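PDB 5C5V: acidocalcisomal pyrophosphatase from Trypanosoma brucei brucei, which probably hydrolyses inorganic diphosphate to two phosphate ions with the help of magnesium, as other soluble pyrophosphatases do. Local coordinates for residues 164-169 against 177-182; 221-226 against 257-262; 249-254 against 295-300. All coordinates share one frame; numbering follows the deposited sequence.

Contact 1 (164-169 against 177-182); sequences AKFEIA and IKQDIK. With MG (magnesium ion), chain F; 2PN (imidodiphosphoric acid), chain C.
Glu167 and Lys178 form a hydrogen-bonded antiparallel pair, Glu167 N donating to Lys178 O at 2.7 Å and Lys178 N to Glu167 O at 2.8 Å. A third bond, from Asp180 N to Lys165 O (3.0 Å), extends the pairing. The tight side carries Phe166, Ile168, Ile177 and Gln179, all buried. Here Phe166 CB rests on Ile177 CG2 at 3.8 Å, while the CD2-CE2 flank of the ring packs against Gln179 CB; Gln179 NE2 bonds onward to the backbone O of Arg187. The other side is polar and hydrated, with Glu167 and Asp180 partly exposed. Glu167 is stretched out beyond CG (chi2 -176°), which carries OE2 to a magnesium ion at 2.2 Å, and Lys165 NZ meets the anti lone pair of the same oxygen at 2.8 Å. The Asp180 carboxylate stacks on that of Glu167 with planes 24° apart and 3.4 Å between Asp180 OD2 and Glu167 OE2. Their repulsion is probably offset by the metal, Lys165 and Arg187, which is salt-bridged to Asp180. A metal-bound water donates to Asp180 OD2, placing it in the second shell. This is a beta hairpin with one largely apolar face and one turned to the magnesium-diphosphate site of the pyrophosphatase family.

Contact 2 (221-226 against 257-262); sequences DPVDAV and WKVVCI. With MG (magnesium ion), chain E; MG (magnesium ion), chain G; 2PN (imidodiphosphoric acid), chain C.
Asp224 and Lys258 meet beside two magnesium ions, and the Asp224 carboxylate bridges both metals. Asp224 OD1 binds one ion at 2.0 Å and Asp224 OD2 binds the other at 2.0 Å. Asp224 OD2 is also reached by Lys258 NZ at 3.1 Å, from the anti side and 27° out of the carboxylate plane, so this oxygen serves a metal and an ammonium group together. Asp219 and Asp256 complete the protein ligands around the ion on OD2. One water is shared by the two magnesium ions and gives a weak hydrogen bond to Asp221 OD2; two further metal-bound waters, one on each ion, donate to Pro222 O.

Next come the groups that set the first shell in place. The Lys258 chain bends at chi2 (-76°), laying CD on Asp224 CB at 3.8 Å, and again at chi4, which turns NZ to Asp224 OD2. That ammonium group also bonds to Asp256 O and makes a cation-pi contact with Phe293. Beneath lies the pairing of parallel strands: Val259 N donates to Asp224 O at 2.9 Å, Val226 N to Val259 O at 2.7 Å, and Cys261 N to Val226 O at 3.0 Å. On the side where Val259 points, Val259 CG2 meets Val223 CG1 at 3.8 Å, with Ser326 of helix 316-336 against Val223.

The parallel strand pair thus presents a bridging carboxylate to a metal pair. The shared water would be polarised by both ions, consistent with the attacking water of related pyrophosphatases, while the lysine probably tempers the negative charge gathered by the aspartates.

Contact 3 (249-254 against 295-300); sequences MIDEGK and VYKICQ. With MG (magnesium ion), chain D; 2PN (imidodiphosphoric acid), chain C.
The diphosphate pocket is lined on one side by Tyr296 and Lys297, which approach Asp251 and its neighbours from the loop after helix 285-295. Lys297 has the largest share of the contact. Its chain runs straight out beyond CG (chi2 179°) and crosses the Asp251 side chain at about a right angle, ending with NZ among several oxygens. Lys297 NZ gives its shorter bond to the syn lone pair of Asp251 OD2, at 2.7 Å; a weak one reaches Asp251 OD1, and another weak one Glu252 OE2 at 3.3 Å. Lys297 NZ also donates to imidodiphosphate O2 at 2.8 Å. Asp251 OD2 in turn binds a magnesium ion at 2.3 Å. The same ion takes O2 and O5 of the ligand, two waters and Asp256, so that both metal and lysine grip O2.

Tyr296 lies alongside. Tyr296 OH donates to imidodiphosphate O3 at 2.6 Å and accepts from one of the magnesium waters, tying ligand and metal shell together. Lys297 CG sits over the centre of one face of the Tyr296 ring, 3.7 Å above the plane. Met249 CE comes in at the ring edge, in plane, 3.8 Å from Tyr296 CE2, and Trp292 stacks on the ring. Behind the metal ligand the chain reverses in a type I' turn from Asp251 to Lys254, with backbone bonds in both directions between its two ends; this turn carries the exposed Glu252, which joins the salt-bridge network.

Lysine, tyrosine and magnesium together probably draw negative charge from the phosphoryl group that carries O2 and O3. Such withdrawal would be consistent with stabilising a departing phosphate, the likely role of this group when the bound analogue is replaced by diphosphate.

All three contacts border the same imidodiphosphate, with centres 16 to 17 Å apart, but they draw on different parts of the fold. Contact 2 is wholly buried; contact 1 sets a buried, largely apolar face against a partly exposed polar one, and contact 3 reaches the surface at Glu252. Contacts 2 and 3 share the central mixed sheet, where strands 238-251 and 254-263 are neighbours, and Lys258 NZ packs on Met249 SD. Contact 1 belongs to a separate antiparallel sheet. The first two rest on backbone pairing, antiparallel and parallel respectively; all three hold magnesium, but contact 3 has no backbone pairing across it and relies on side chains, metal and ligand.

Contact 1 (164-169 against 177-182)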
loop_
_atom_site.group_PDB
_atom_site.type_symbol
_atom_site.label_atom_id
_atom_site.label_comp_id
_atom_site.label_asym_id
_atom_site.label_seq_id
_atom_site.Cartn_x
_atom_site.Cartn_y
_atom_site.Cartn_z
ATOM N N ALA A 164 -26.839 -12.374 3.046
ATOM C CA ALA A 164 -28.164 -11.816 3.367
ATOM C C ALA A 164 -28.412 -10.648 2.426
ATOM O O ALA A 164 -27.614 -9.719 2.379
ATOM C CB ALA A 164 -28.253 -11.372 4.817
ATOM N N LYS A 165 -29.482 -10.725 1.641
ATOM C CA LYS A 165 -29.723 -9.737 0.598
ATOM C C LYS A 165 -30.494 -8.516 1.121
ATOM O O LYS A 165 -31.695 -8.379 0.904
ATOM C CB LYS A 165 -30.464 -10.377 -0.574
ATOM C CG LYS A 165 -30.003 -9.905 -1.947
ATOM C CD LYS A 165 -30.448 -8.493 -2.262
ATOM C CE LYS A 165 -30.002 -8.049 -3.654
ATOM N NZ LYS A 165 -30.395 -6.629 -3.962
ATOM N N PHE A 166 -29.782 -7.641 1.820
ATOM C CA PHE A 166 -30.358 -6.392 2.264
ATOM C C PHE A 166 -30.480 -5.441 1.074
ATOM O O PHE A 166 -29.731 -5.561 0.106
ATOM C CB PHE A 166 -29.517 -5.779 3.368
ATOM C CG PHE A 166 -29.465 -6.611 4.612
ATOM C CD1 PHE A 166 -28.299 -7.267 4.979
ATOM C CD2 PHE A 166 -30.585 -6.753 5.406
ATOM C CE1 PHE A 166 -28.254 -8.032 6.125
ATOM C CE2 PHE A 166 -30.547 -7.509 6.558
ATOM C CZ PHE A 166 -29.382 -8.162 6.918
ATOM N N GLU A 167 -31.449 -4.530 1.162
ATOM C CA GLU A 167 -31.815 -3.592 0.110
ATOM C C GLU A 167 -32.398 -2.336 0.753
ATOM O O GLU A 167 -33.092 -2.415 1.766
ATOM C CB GLU A 167 -32.876 -4.176 -0.830
ATOM C CG GLU A 167 -32.379 -5.109 -1.914
ATOM C CD GLU A 167 -33.500 -5.559 -2.862
ATOM O OE1 GLU A 167 -34.659 -5.097 -2.695
ATOM O OE2 GLU A 167 -33.217 -6.385 -3.776
ATOM N N ILE A 168 -32.138 -1.183 0.156
ATOM C CA ILE A 168 -32.895 0.007 0.487
ATOM C C ILE A 168 -34.358 -0.255 0.145
ATOM O O ILE A 168 -34.655 -0.676 -0.972
ATOM C CB ILE A 168 -32.387 1.233 -0.283
ATOM C CG1 ILE A 168 -30.950 1.561 0.145
ATOM C CG2 ILE A 168 -33.324 2.394 -0.081
ATOM C CD1 ILE A 168 -30.341 2.731 -0.596
ATOM N N ALA A 169 -35.255 -0.084 1.113
ATOM C CA ALA A 169 -36.676 -0.318 0.869
ATOM C C ALA A 169 -37.288 0.894 0.156
ATOM O O ALA A 169 -37.721 1.871 0.789
ATOM C CB ALA A 169 -37.412 -0.614 2.164
ATOM N N ILE A 177 -33.166 0.432 5.239
ATOM C CA ILE A 177 -32.680 -0.814 4.674
ATOM C C ILE A 177 -33.402 -1.988 5.313
ATOM O O ILE A 177 -33.596 -2.046 6.527
ATOM C CB ILE A 177 -31.184 -0.956 4.845
ATOM C CG1 ILE A 177 -30.484 -0.074 3.811
ATOM C CG2 ILE A 177 -30.778 -2.403 4.655
ATOM C CD1 ILE A 177 -28.989 0.058 4.033
ATOM N N LYS A 178 -33.832 -2.910 4.469
ATOM C CA LYS A 178 -34.455 -4.135 4.933
ATOM C C LYS A 178 -33.891 -5.339 4.185
ATOM O O LYS A 178 -33.140 -5.193 3.207
ATOM C CB LYS A 178 -35.969 -4.070 4.755
ATOM C CG LYS A 178 -36.418 -4.192 3.318
ATOM C CD LYS A 178 -37.937 -4.113 3.229
ATOM C CE LYS A 178 -38.451 -4.553 1.869
ATOM N NZ LYS A 178 -39.801 -5.187 1.979
ATOM N N GLN A 179 -34.234 -6.530 4.657
ATOM C CA GLN A 179 -33.882 -7.719 3.911
ATOM C C GLN A 179 -34.969 -7.989 2.876
ATOM O O GLN A 179 -36.162 -8.005 3.190
ATOM C CB GLN A 179 -33.685 -8.921 4.836
ATOM C CG GLN A 179 -32.994 -10.087 4.149
ATOM C CD GLN A 179 -32.482 -11.137 5.115
ATOM O OE1 GLN A 179 -32.561 -10.979 6.333
ATOM N NE2 GLN A 179 -31.963 -12.228 4.568
ATOM N N ASP A 180 -34.550 -8.169 1.631
ATOM C CA ASP A 180 -35.459 -8.545 0.566
ATOM C C ASP A 180 -36.163 -9.862 0.917
ATOM O O ASP A 180 -35.619 -10.693 1.650
ATOM C CB ASP A 180 -34.690 -8.659 -0.751
ATOM C CG ASP A 180 -35.596 -8.749 -1.949
ATOM O OD1 ASP A 180 -36.802 -8.427 -1.827
ATOM O OD2 ASP A 180 -35.097 -9.141 -3.027
ATOM N N ILE A 181 -37.383 -10.023 0.416
ATOM C CA ILE A 181 -38.190 -11.215 0.655
ATOM C C ILE A 181 -38.311 -12.046 -0.625
ATOM O O ILE A 181 -38.762 -11.544 -1.665
ATOM C CB ILE A 181 -39.620 -10.849 1.146
ATOM C CG1 ILE A 181 -39.571 -9.980 2.416
ATOM C CG2 ILE A 181 -40.457 -12.116 1.359
ATOM C CD1 ILE A 181 -38.968 -10.684 3.620
ATOM N N LYS A 182 -37.909 -13.310 -0.567
ATOM C CA LYS A 182 -38.051 -14.168 -1.733
ATOM C C LYS A 182 -38.688 -15.486 -1.334
ATOM O O LYS A 182 -38.214 -16.150 -0.410
ATOM C CB LYS A 182 -36.702 -14.408 -2.416
ATOM C CG LYS A 182 -36.831 -15.234 -3.679
ATOM C CD LYS A 182 -35.557 -15.251 -4.506
ATOM C CE LYS A 182 -35.723 -16.171 -5.712
ATOM N NZ LYS A 182 -36.963 -15.853 -6.467
HETATM MG MG MG F . -33.716 -6.610 -5.927
HETATM P P1 2PN C . -31.322 -8.325 -7.477
HETATM O O1 2PN C . -32.622 -8.314 -6.631
HETATM O O2 2PN C . -31.709 -8.121 -8.967
HETATM O O3 2PN C . -30.555 -9.651 -7.212
HETATM N N1 2PN C . -30.342 -7.122 -6.962
HETATM P P2 2PN C . -30.623 -5.525 -7.198
HETATM O O4 2PN C . -32.053 -5.130 -6.678
HETATM O O5 2PN C . -30.561 -5.280 -8.693
HETATM O O6 2PN C . -29.612 -4.730 -6.496
HETATM O O HOH W 1 -35.126 -4.956 -5.469
HETATM O O HOH W 2 -35.292 -7.878 -5.632
HETATM O O HOH W 3 -34.712 -6.789 -7.780
#

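Contact 2 (221-226 against 257-262)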
loop_
_atom_site.group_PDB
_atom_site.type_symbol
_atom_site.label_atom_id
_atom_site.label_comp_id
_atom_site.label_asym_id
_atom_site.label_seq_id
_atom_site.Cartn_x
_atom_site.Cartn_y
_atom_site.Cartn_z
ATOM N N ASP A 221 -34.771 0.644 -9.353
ATOM C CA ASP A 221 -33.999 0.708 -8.109
ATOM C C ASP A 221 -32.877 1.727 -8.231
ATOM O O ASP A 221 -32.525 2.132 -9.333
ATOM C CB ASP A 221 -33.389 -0.660 -7.758
ATOM C CG ASP A 221 -34.211 -1.448 -6.748
ATOM O OD1 ASP A 221 -34.755 -0.846 -5.804
ATOM O OD2 ASP A 221 -34.296 -2.687 -6.876
ATOM N N PRO A 222 -32.299 2.143 -7.097
ATOM C CA PRO A 222 -31.065 2.930 -7.199
ATOM C C PRO A 222 -29.996 2.177 -7.996
ATOM O O PRO A 222 -30.037 0.949 -8.049
ATOM C CB PRO A 222 -30.640 3.103 -5.740
ATOM C CG PRO A 222 -31.884 2.937 -4.970
ATOM C CD PRO A 222 -32.708 1.943 -5.698
ATOM N N VAL A 223 -29.075 2.905 -8.613
ATOM C CA VAL A 223 -27.968 2.298 -9.343
ATOM C C VAL A 223 -27.099 1.434 -8.423
ATOM O O VAL A 223 -26.734 1.837 -7.311
ATOM C CB VAL A 223 -27.102 3.383 -10.024
ATOM C CG1 VAL A 223 -25.826 2.787 -10.629
ATOM C CG2 VAL A 223 -27.909 4.102 -11.089
ATOM N N ASP A 224 -26.772 0.239 -8.902
ATOM C CA ASP A 224 -26.041 -0.749 -8.120
ATOM C C ASP A 224 -24.536 -0.556 -8.229
ATOM O O ASP A 224 -24.019 -0.225 -9.289
ATOM C CB ASP A 224 -26.424 -2.163 -8.566
ATOM C CG ASP A 224 -27.888 -2.493 -8.283
ATOM O OD1 ASP A 224 -28.396 -2.118 -7.204
ATOM O OD2 ASP A 224 -28.525 -3.119 -9.148
ATOM N N ALA A 225 -23.833 -0.774 -7.123
ATOM C CA ALA A 225 -22.387 -0.602 -7.096
ATOM C C ALA A 225 -21.677 -1.802 -6.456
ATOM O O ALA A 225 -22.158 -2.383 -5.481
ATOM C CB ALA A 225 -22.022 0.683 -6.364
ATOM N N VAL A 226 -20.533 -2.168 -7.026
ATOM C CA VAL A 226 -19.683 -3.195 -6.443
ATOM C C VAL A 226 -18.384 -2.543 -5.999
ATOM O O VAL A 226 -17.630 -2.028 -6.827
ATOM C CB VAL A 226 -19.387 -4.323 -7.454
ATOM C CG1 VAL A 226 -18.823 -5.535 -6.733
ATOM C CG2 VAL A 226 -20.655 -4.695 -8.200
ATOM N N TRP A 257 -27.362 -1.707 -14.532
ATOM C CA TRP A 257 -25.951 -1.349 -14.494
ATOM C C TRP A 257 -25.313 -1.762 -13.196
ATOM O O TRP A 257 -25.904 -1.604 -12.132
ATOM C CB TRP A 257 -25.747 0.159 -14.658
ATOM C CG TRP A 257 -26.260 0.759 -15.916
ATOM C CD1 TRP A 257 -27.372 1.537 -16.054
ATOM C CD2 TRP A 257 -25.671 0.667 -17.221
ATOM N NE1 TRP A 257 -27.519 1.931 -17.364
ATOM C CE2 TRP A 257 -26.487 1.413 -18.102
ATOM C CE3 TRP A 257 -24.536 0.028 -17.730
ATOM C CZ2 TRP A 257 -26.205 1.540 -19.457
ATOM C CZ3 TRP A 257 -24.255 0.151 -19.078
ATOM C CH2 TRP A 257 -25.087 0.903 -19.928
ATOM N N LYS A 258 -24.092 -2.274 -13.291
ATOM C CA LYS A 258 -23.304 -2.608 -12.110
ATOM C C LYS A 258 -22.021 -1.806 -12.135
ATOM O O LYS A 258 -21.099 -2.118 -12.894
ATOM C CB LYS A 258 -23.013 -4.109 -12.060
ATOM C CG LYS A 258 -24.251 -4.982 -11.879
ATOM C CD LYS A 258 -24.749 -4.955 -10.446
ATOM C CE LYS A 258 -25.975 -5.835 -10.278
ATOM N NZ LYS A 258 -27.153 -5.274 -10.987
ATOM N N VAL A 259 -21.972 -0.754 -11.327
ATOM C CA VAL A 259 -20.807 0.116 -11.311
ATOM C C VAL A 259 -19.692 -0.507 -10.480
ATOM O O VAL A 259 -19.918 -0.959 -9.355
ATOM C CB VAL A 259 -21.144 1.523 -10.763
ATOM C CG1 VAL A 259 -19.877 2.370 -10.646
ATOM C CG2 VAL A 259 -22.162 2.217 -11.654
ATOM N N VAL A 260 -18.491 -0.536 -11.052
ATOM C CA VAL A 260 -17.312 -1.007 -10.346
ATOM C C VAL A 260 -16.646 0.198 -9.722
ATOM O O VAL A 260 -16.353 1.178 -10.412
ATOM C CB VAL A 260 -16.299 -1.733 -11.284
ATOM C CG1 VAL A 260 -15.051 -2.151 -10.494
ATOM C CG2 VAL A 260 -16.936 -2.952 -11.945
ATOM N N CYS A 261 -16.410 0.139 -8.417
ATOM C CA CYS A 261 -15.809 1.276 -7.731
ATOM C C CYS A 261 -14.880 0.792 -6.647
ATOM O O CYS A 261 -14.881 -0.394 -6.299
ATOM C CB CYS A 261 -16.893 2.187 -7.136
ATOM S SG CYS A 261 -17.880 1.376 -5.848
ATOM N N ILE A 262 -14.087 1.704 -6.101
ATOM C CA ILE A 262 -13.222 1.333 -4.991
ATOM C C ILE A 262 -13.148 2.432 -3.947
ATOM O O ILE A 262 -13.078 3.613 -4.271
ATOM C CB ILE A 262 -11.790 0.989 -5.458
ATOM C CG1 ILE A 262 -10.964 0.491 -4.268
ATOM C CG2 ILE A 262 -11.126 2.182 -6.132
ATOM C CD1 ILE A 262 -9.633 -0.077 -4.658
HETATM MG MG MG E . -30.455 -3.414 -9.619
HETATM MG MG MG G . -30.033 -2.901 -6.422
HETATM P P1 2PN C . -31.322 -8.325 -7.477
HETATM O O1 2PN C . -32.622 -8.314 -6.631
HETATM O O2 2PN C . -31.709 -8.121 -8.967
HETATM O O3 2PN C . -30.555 -9.651 -7.212
HETATM N N1 2PN C . -30.342 -7.122 -6.962
HETATM P P2 2PN C . -30.623 -5.525 -7.198
HETATM O O4 2PN C . -32.053 -5.130 -6.678
HETATM O O5 2PN C . -30.561 -5.280 -8.693
HETATM O O6 2PN C . -29.612 -4.730 -6.496
HETATM O O HOH W 4 -31.368 -2.987 -7.976
HETATM O O HOH W 5 -30.470 -1.214 -9.864
HETATM O O HOH W 6 -30.491 -0.654 -6.037
HETATM O O HOH W 7 -31.529 -3.192 -4.760
HETATM O O HOH W 8 -28.729 -2.448 -4.872
#

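Contact 3 (249-254 against 295-300)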
loop_
_atom_site.group_PDB
_atom_site.type_symbol
_atom_site.label_atom_id
_atom_site.label_comp_id
_atom_site.label_asym_id
_atom_site.label_seq_id
_atom_site.Cartn_x
_atom_site.Cartn_y
_atom_site.Cartn_z
ATOM N N MET A 249 -25.251 -4.953 -17.144
ATOM C CA MET A 249 -26.124 -6.076 -16.844
ATOM C C MET A 249 -27.585 -5.786 -17.177
ATOM O O MET A 249 -28.133 -4.757 -16.761
ATOM C CB MET A 249 -26.007 -6.434 -15.365
ATOM C CG MET A 249 -26.927 -7.548 -14.922
ATOM S SD MET A 249 -26.627 -7.951 -13.187
ATOM C CE MET A 249 -27.871 -9.223 -12.908
ATOM N N ILE A 250 -28.208 -6.695 -17.927
ATOM C CA ILE A 250 -29.655 -6.692 -18.151
ATOM C C ILE A 250 -30.258 -7.831 -17.322
ATOM O O ILE A 250 -30.027 -8.999 -17.606
ATOM C CB ILE A 250 -30.033 -6.900 -19.644
ATOM C CG1 ILE A 250 -29.148 -6.068 -20.570
ATOM C CG2 ILE A 250 -31.515 -6.611 -19.887
ATOM C CD1 ILE A 250 -29.169 -4.635 -20.257
ATOM N N ASP A 251 -31.043 -7.489 -16.311
ATOM C CA ASP A 251 -31.537 -8.450 -15.332
ATOM C C ASP A 251 -33.056 -8.630 -15.456
ATOM O O ASP A 251 -33.814 -7.691 -15.187
ATOM C CB ASP A 251 -31.151 -7.967 -13.921
ATOM C CG ASP A 251 -31.498 -8.965 -12.834
ATOM O OD1 ASP A 251 -31.998 -10.058 -13.174
ATOM O OD2 ASP A 251 -31.278 -8.655 -11.640
ATOM N N GLU A 252 -33.507 -9.815 -15.872
ATOM C CA GLU A 252 -34.949 -10.061 -16.036
ATOM C C GLU A 252 -35.614 -9.006 -16.931
ATOM O O GLU A 252 -36.706 -8.528 -16.638
ATOM C CB GLU A 252 -35.648 -10.095 -14.665
ATOM C CG GLU A 252 -35.204 -11.251 -13.747
ATOM C CD GLU A 252 -35.360 -10.937 -12.244
ATOM O OE1 GLU A 252 -35.610 -9.766 -11.873
ATOM O OE2 GLU A 252 -35.236 -11.867 -11.417
ATOM N N GLY A 253 -34.935 -8.607 -17.997
ATOM C CA GLY A 253 -35.510 -7.663 -18.933
ATOM C C GLY A 253 -35.389 -6.191 -18.539
ATOM O O GLY A 253 -35.930 -5.336 -19.232
ATOM N N LYS A 254 -34.685 -5.882 -17.451
ATOM C CA LYS A 254 -34.529 -4.487 -17.027
ATOM C C LYS A 254 -33.053 -4.077 -17.038
ATOM O O LYS A 254 -32.185 -4.888 -16.728
ATOM C CB LYS A 254 -35.070 -4.264 -15.608
ATOM C CG LYS A 254 -36.325 -5.015 -15.213
ATOM C CD LYS A 254 -37.556 -4.624 -15.967
ATOM C CE LYS A 254 -38.722 -5.461 -15.449
ATOM N NZ LYS A 254 -38.842 -5.371 -13.960
ATOM N N VAL A 295 -24.681 -15.690 -13.525
ATOM C CA VAL A 295 -25.285 -16.980 -13.206
ATOM C C VAL A 295 -26.020 -17.075 -11.869
ATOM O O VAL A 295 -26.693 -18.081 -11.624
ATOM C CB VAL A 295 -24.212 -18.109 -13.187
ATOM C CG1 VAL A 295 -23.400 -18.105 -14.463
ATOM C CG2 VAL A 295 -23.293 -17.976 -11.968
ATOM N N TYR A 296 -25.916 -16.059 -11.007
ATOM C CA TYR A 296 -26.310 -16.267 -9.608
ATOM C C TYR A 296 -27.782 -16.616 -9.395
ATOM O O TYR A 296 -28.108 -17.282 -8.428
ATOM C CB TYR A 296 -25.929 -15.048 -8.747
ATOM C CG TYR A 296 -26.770 -13.783 -8.885
ATOM C CD1 TYR A 296 -27.471 -13.276 -7.797
ATOM C CD2 TYR A 296 -26.814 -13.070 -10.081
ATOM C CE1 TYR A 296 -28.225 -12.089 -7.894
ATOM C CE2 TYR A 296 -27.577 -11.895 -10.200
ATOM C CZ TYR A 296 -28.268 -11.409 -9.098
ATOM O OH TYR A 296 -28.998 -10.262 -9.207
ATOM N N LYS A 297 -28.663 -16.218 -10.303
ATOM C CA LYS A 297 -30.083 -16.507 -10.109
ATOM C C LYS A 297 -30.528 -17.835 -10.724
ATOM O O LYS A 297 -31.648 -18.283 -10.485
ATOM C CB LYS A 297 -30.945 -15.366 -10.672
ATOM C CG LYS A 297 -30.902 -14.081 -9.829
ATOM C CD LYS A 297 -31.748 -12.965 -10.452
ATOM C CE LYS A 297 -31.616 -11.651 -9.669
ATOM N NZ LYS A 297 -32.479 -10.542 -10.199
ATOM N N ILE A 298 -29.655 -18.464 -11.503
ATOM C CA ILE A 298 -30.008 -19.699 -12.196
ATOM C C ILE A 298 -30.360 -20.805 -11.207
ATOM O O ILE A 298 -31.332 -21.533 -11.402
ATOM C CB ILE A 298 -28.875 -20.176 -13.126
ATOM C CG1 ILE A 298 -28.714 -19.203 -14.293
ATOM C CG2 ILE A 298 -29.178 -21.567 -13.652
ATOM C CD1 ILE A 298 -27.567 -19.536 -15.224
ATOM N N CYS A 299 -29.579 -20.917 -10.136
ATOM C CA CYS A 299 -29.850 -21.911 -9.100
ATOM C C CYS A 299 -31.143 -21.604 -8.346
ATOM O O CYS A 299 -31.614 -22.425 -7.557
ATOM C CB CYS A 299 -28.679 -21.979 -8.109
ATOM S SG CYS A 299 -28.499 -20.504 -7.038
ATOM N N GLN A 300 -31.730 -20.438 -8.617
ATOM C CA GLN A 300 -32.969 -20.010 -7.955
ATOM C C GLN A 300 -34.177 -20.124 -8.869
ATOM O O GLN A 300 -35.285 -19.789 -8.476
ATOM C CB GLN A 300 -32.859 -18.560 -7.474
ATOM C CG GLN A 300 -31.859 -18.308 -6.363
ATOM C CD GLN A 300 -32.460 -18.489 -4.976
ATOM O OE1 GLN A 300 -33.198 -19.447 -4.714
ATOM N NE2 GLN A 300 -32.147 -17.561 -4.078
HETATM MG MG MG D . -30.805 -6.852 -10.353
HETATM P P1 2PN C . -31.322 -8.325 -7.477
HETATM O O1 2PN C . -32.622 -8.314 -6.631
HETATM O O2 2PN C . -31.709 -8.121 -8.967
HETATM O O3 2PN C . -30.555 -9.651 -7.212
HETATM N N1 2PN C . -30.342 -7.122 -6.962
HETATM P P2 2PN C . -30.623 -5.525 -7.198
HETATM O O4 2PN C . -32.053 -5.130 -6.678
HETATM O O5 2PN C . -30.561 -5.280 -8.693
HETATM O O6 2PN C . -29.612 -4.730 -6.496
HETATM O O HOH W 9 -28.953 -7.593 -9.751
HETATM O O HOH W 10 -32.853 -6.053 -10.738
#